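Local coordinates for valine-pyruvate aminotransferase (Salmonella typhimurium, PDB 3G7Q), which catalyses the pyridoxal 5'-phosphate-dependent transfer of an amino group between valine and pyruvate and is probably involved in alanine biosynthesis, at residues I184-P189 with L216-A221; Q358-R363 with K404-E409. All blocks are in the same frame, centred on the assembly; numbering follows the deposited sequence. Where two conformers were deposited one is given.

Contact 1 (I184-P189 with L216-A221); sequences ICVSRP and LVIDNA
Strands 184-187 and 216-219 run parallel at the centre of the large mixed sheet, joined through helix 199-211 in a beta-alpha-beta unit. V217 makes both of its bonds to strand 184-187 through its own main chain: its N donates to I184 O at 2.8 Å, almost along the C=O axis, and its O accepts from V186 N. V186 O then accepts D219 N, and R188 N, one residue past strand 184-187, donates to D219 O at 2.9 Å. On the face packed against helix 199-211, L216 has CG anti to its backbone N (chi1 174°), and its CD1 leans across to I184 CG2 at 3.8 Å. V186 and I218 lie side by side there, CG2 of V186 being 4.0 Å from CG1 of I218.

D219 belongs to the other face. Its CB sits 3.8 Å from S187 CB and 3.9 Å from V186 O; CG is anti to the backbone N, and OD1 accepts A221 N at 3.1 Å from above the carboxylate plane, closing an Asx turn. F111 of helix 107-118 packs against this side chain. S187 OG bonds E137, while the guanidinium of R188 turns away to a salt bridge with D199. Beyond the cis peptide before P189, water 1 donates to both P189 O and D219 O, the latter at 3.0 Å.

In class I aminotransferases the aspartate in the C-terminal part of the equivalent strand pairs with the pyridine nitrogen of the cofactor. D219 is consistent with that role, its carboxylate held by the turn and its main chain by the neighbouring strand.

Contact 2 (Q358-R363 with K404-E409); sequences QRLKAR and KILAEE
R363, at the C-terminal side of helix 353-362, extends its guanidinium to two consecutive acids on helix 396-416. The segment axes come no closer than 10.2 Å, so long side chains do the bridging. In R363, CG is anti to the carbonyl carbon and the chain bends at chi3 (64°), which brings the group over I405, whose CG2 lies against one guanidinium face, 3.9 Å from R363 NH1.

The two acids meet the edge of the group differently. E408 is extended beyond CG and its carboxylate lies nearly coplanar with the guanidinium, 11° away. Both end nitrogens converge on its OE1: R363 NH1 at 2.8 Å through the anti lone pair, and R363 NH2 nearly along the C-O axis. E409 is bent at chi2 instead and presents its carboxylate at 79° to the guanidinium. Its OE2 takes R363 NH1 at 2.9 Å, again by the anti lone pair. One nitrogen, NH1, therefore serves both acids.

L360 supplies the apolar part of the contact. Its CD2 slips between the two helices to 3.8 Å from L406 CA and 4.0 Å from I405 CG2, and its CD1 meets L406 CD1.

The other oxygen of E409, OE1, faces the aliphatic part of R359, 3.7 Å from R359 CB. Water 2 donates to E409 OE1 and E409 O and accepts from R359 NH1, whose charge is paired with the C-terminal carboxylate of G417.

R363, shared by two adjacent carboxylates, would offset part of their repulsion and probably favours their ionised forms, with R359 nearby and R412 only a long, weak partner of E409. The charged network thus joins the C-terminal side of helix 353-362 to helix 396-416 beside the packing of L360, I405 and L406.

Contact 1 closes before contact 2 opens along the chain, and both belong to the class I and II aminotransferase fold. Their centres lie 33 Å apart, with nearest atoms about 21 Å from each other, so they do not touch. Contact 1 is buried near the middle of the chain, inside the seven-stranded sheet of the large cofactor-binding part of the fold. Contact 2 is peripheral, 26 Å from the centre of the chain, where helices 353-362 and 396-416 pack in the C-terminal part; between its segments come strands 368-369 and 387-391 of the six-stranded sheet. Contact 1 therefore belongs to the core sheet near the probable cofactor site, whereas contact 2 is helix packing far from it.

Contact 1 (I184-P189 with L216-A221)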
# COMPACT_ATOMS: atom_id res chain seq x y z
N ILE A 184 -1.23 1.52 23.64
CA ILE A 184 -0.01 2.18 24.09
C ILE A 184 1.00 1.94 22.97
O ILE A 184 1.18 0.80 22.55
CB ILE A 184 0.49 1.60 25.40
CG1 ILE A 184 -0.60 1.73 26.48
CG2 ILE A 184 1.79 2.28 25.81
CD1 ILE A 184 -0.21 1.18 27.88
N CYS A 185 1.65 2.99 22.50
CA CYS A 185 2.54 2.87 21.37
C CYS A 185 3.93 3.45 21.63
O CYS A 185 4.05 4.59 22.04
CB CYS A 185 1.91 3.59 20.18
SG CYS A 185 2.76 3.31 18.64
N VAL A 186 4.97 2.65 21.37
CA VAL A 186 6.35 3.07 21.54
C VAL A 186 7.15 2.52 20.35
O VAL A 186 6.68 1.65 19.63
CB VAL A 186 6.99 2.56 22.84
CG1 VAL A 186 6.30 3.11 24.05
CG2 VAL A 186 7.00 1.03 22.88
N SER A 187 8.32 3.07 20.11
CA SER A 187 9.23 2.55 19.08
C SER A 187 10.51 2.21 19.83
O SER A 187 10.74 2.73 20.93
CB SER A 187 9.47 3.56 17.97
OG SER A 187 9.96 4.79 18.51
N ARG A 188 11.34 1.31 19.26
CA ARG A 188 12.57 0.92 19.93
C ARG A 188 13.54 0.25 18.97
O ARG A 188 13.30 -0.89 18.56
CB ARG A 188 12.26 -0.08 21.06
CG ARG A 188 13.37 -0.31 22.06
CD ARG A 188 12.97 -1.44 23.00
NE ARG A 188 13.72 -1.43 24.24
CZ ARG A 188 14.02 -2.51 24.97
NH1 ARG A 188 13.69 -3.73 24.55
NH2 ARG A 188 14.67 -2.39 26.11
N PRO A 189 14.61 0.95 18.55
CA PRO A 189 14.99 2.36 18.81
C PRO A 189 14.02 3.32 18.15
O PRO A 189 13.29 2.96 17.22
CB PRO A 189 16.36 2.50 18.14
CG PRO A 189 16.85 1.08 17.91
CD PRO A 189 15.61 0.25 17.73
N LEU A 216 0.16 -3.35 23.71
CA LEU A 216 1.38 -2.56 23.71
C LEU A 216 1.97 -2.73 22.33
O LEU A 216 2.33 -3.83 21.96
CB LEU A 216 2.38 -3.04 24.75
CG LEU A 216 3.76 -2.37 24.76
CD1 LEU A 216 3.64 -0.85 24.87
CD2 LEU A 216 4.66 -3.00 25.87
N VAL A 217 2.04 -1.64 21.58
CA VAL A 217 2.50 -1.68 20.21
C VAL A 217 3.93 -1.17 20.20
O VAL A 217 4.21 -0.09 20.73
CB VAL A 217 1.60 -0.80 19.30
CG1 VAL A 217 2.04 -0.91 17.85
CG2 VAL A 217 0.12 -1.23 19.43
N ILE A 218 4.84 -1.96 19.63
CA ILE A 218 6.27 -1.61 19.55
C ILE A 218 6.74 -1.57 18.10
O ILE A 218 6.69 -2.57 17.38
CB ILE A 218 7.17 -2.60 20.33
CG1 ILE A 218 6.65 -2.77 21.77
CG2 ILE A 218 8.62 -2.10 20.30
CD1 ILE A 218 7.37 -3.89 22.60
N ASP A 219 7.16 -0.40 17.66
CA ASP A 219 7.69 -0.23 16.33
C ASP A 219 9.19 -0.59 16.37
O ASP A 219 9.98 0.14 16.99
CB ASP A 219 7.49 1.18 15.84
CG ASP A 219 7.87 1.33 14.37
OD1 ASP A 219 8.40 0.37 13.78
OD2 ASP A 219 7.58 2.40 13.82
N ASN A 220 9.54 -1.69 15.71
CA ASN A 220 10.90 -2.28 15.68
C ASN A 220 11.51 -2.12 14.28
O ASN A 220 12.33 -2.94 13.87
CB ASN A 220 10.79 -3.75 16.05
CG ASN A 220 12.12 -4.43 16.44
OD1 ASN A 220 12.55 -5.41 15.82
ND2 ASN A 220 12.73 -3.95 17.47
N ALA A 221 11.19 -1.04 13.58
CA ALA A 221 11.77 -0.76 12.25
C ALA A 221 13.29 -0.72 12.21
O ALA A 221 13.88 -1.00 11.16
CB ALA A 221 11.22 0.55 11.66
O HOH W 1 12.57 0.88 15.65

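Contact 2 (Q358-R363 with K404-E409)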
# COMPACT_ATOMS: atom_id res chain seq x y z
N GLN A 358 13.74 28.24 9.19
CA GLN A 358 13.63 29.19 8.06
C GLN A 358 15.00 29.77 7.71
O GLN A 358 15.34 29.95 6.54
CB GLN A 358 12.64 30.31 8.37
CG GLN A 358 11.19 29.82 8.54
CD GLN A 358 10.63 29.20 7.27
OE1 GLN A 358 10.96 29.64 6.16
NE2 GLN A 358 9.78 28.19 7.42
N ARG A 359 15.77 30.09 8.74
CA ARG A 359 17.10 30.67 8.53
C ARG A 359 18.07 29.69 7.88
O ARG A 359 18.89 30.09 7.04
CB ARG A 359 17.66 31.19 9.85
CG ARG A 359 16.88 32.40 10.30
CD ARG A 359 17.41 32.95 11.57
NE ARG A 359 16.63 34.11 12.01
CZ ARG A 359 16.91 34.79 13.10
NH1 ARG A 359 17.95 34.44 13.84
NH2 ARG A 359 16.17 35.83 13.45
N LEU A 360 18.00 28.44 8.31
CA LEU A 360 18.80 27.35 7.72
C LEU A 360 18.37 27.11 6.27
O LEU A 360 19.19 27.01 5.37
CB LEU A 360 18.62 26.10 8.53
CG LEU A 360 19.20 26.09 9.95
CD1 LEU A 360 18.79 24.83 10.74
CD2 LEU A 360 20.70 26.18 9.87
N LYS A 361 17.07 27.02 6.05
CA LYS A 361 16.53 26.80 4.72
C LYS A 361 17.00 27.87 3.74
O LYS A 361 17.37 27.56 2.61
CB LYS A 361 15.00 26.78 4.77
CG LYS A 361 14.35 26.56 3.40
CD LYS A 361 12.89 26.17 3.53
CE LYS A 361 11.99 27.35 3.58
NZ LYS A 361 11.84 27.92 2.20
N ALA A 362 16.99 29.12 4.18
CA ALA A 362 17.45 30.24 3.33
C ALA A 362 18.91 30.07 2.93
O ALA A 362 19.34 30.64 1.93
CB ALA A 362 17.26 31.58 4.04
N ARG A 363 19.68 29.33 3.73
CA ARG A 363 21.07 29.03 3.44
C ARG A 363 21.31 27.64 2.88
O ARG A 363 22.45 27.19 2.84
CB ARG A 363 21.90 29.25 4.69
CG ARG A 363 21.82 30.68 5.16
CD ARG A 363 22.82 30.99 6.22
NE ARG A 363 24.19 30.89 5.73
CZ ARG A 363 25.26 30.84 6.52
NH1 ARG A 363 25.12 30.86 7.84
NH2 ARG A 363 26.46 30.72 6.00
N LYS A 404 28.37 23.48 9.95
CA LYS A 404 29.02 24.78 9.99
C LYS A 404 27.97 25.90 9.90
O LYS A 404 28.03 26.88 10.67
CB LYS A 404 30.02 24.89 8.84
CG LYS A 404 30.75 26.25 8.77
CD LYS A 404 31.79 26.25 7.68
CE LYS A 404 32.50 27.59 7.59
NZ LYS A 404 33.57 27.53 6.57
N ILE A 405 27.02 25.75 8.98
CA ILE A 405 25.95 26.74 8.80
C ILE A 405 25.06 26.75 10.06
O ILE A 405 24.72 27.83 10.58
CB ILE A 405 25.15 26.45 7.52
CG1 ILE A 405 26.01 26.81 6.28
CG2 ILE A 405 23.81 27.20 7.49
CD1 ILE A 405 25.41 26.34 4.97
N LEU A 406 24.71 25.58 10.54
CA LEU A 406 23.93 25.47 11.78
C LEU A 406 24.60 26.24 12.92
O LEU A 406 23.95 27.04 13.59
CB LEU A 406 23.73 24.00 12.19
CG LEU A 406 23.05 23.72 13.55
CD1 LEU A 406 21.62 24.25 13.61
CD2 LEU A 406 23.08 22.20 13.93
N ALA A 407 25.88 25.99 13.15
CA ALA A 407 26.60 26.67 14.22
C ALA A 407 26.60 28.18 14.01
O ALA A 407 26.50 28.94 14.97
CB ALA A 407 28.03 26.11 14.35
N GLU A 408 26.74 28.63 12.77
CA GLU A 408 26.69 30.07 12.51
C GLU A 408 25.33 30.67 12.87
O GLU A 408 25.27 31.76 13.42
CB GLU A 408 27.00 30.37 11.04
CG GLU A 408 28.47 30.17 10.69
CD GLU A 408 28.74 30.26 9.20
OE1 GLU A 408 27.82 30.56 8.45
OE2 GLU A 408 29.89 30.03 8.79
N GLU A 409 24.25 29.95 12.57
CA GLU A 409 22.88 30.42 12.86
C GLU A 409 22.56 30.36 14.35
O GLU A 409 21.86 31.23 14.85
CB GLU A 409 21.87 29.65 12.00
CG GLU A 409 22.02 29.96 10.51
CD GLU A 409 21.99 31.44 10.21
OE1 GLU A 409 21.12 32.18 10.75
OE2 GLU A 409 22.87 31.89 9.43
O HOH W 2 20.06 32.48 13.23
O HOH W 3 29.85 30.06 6.08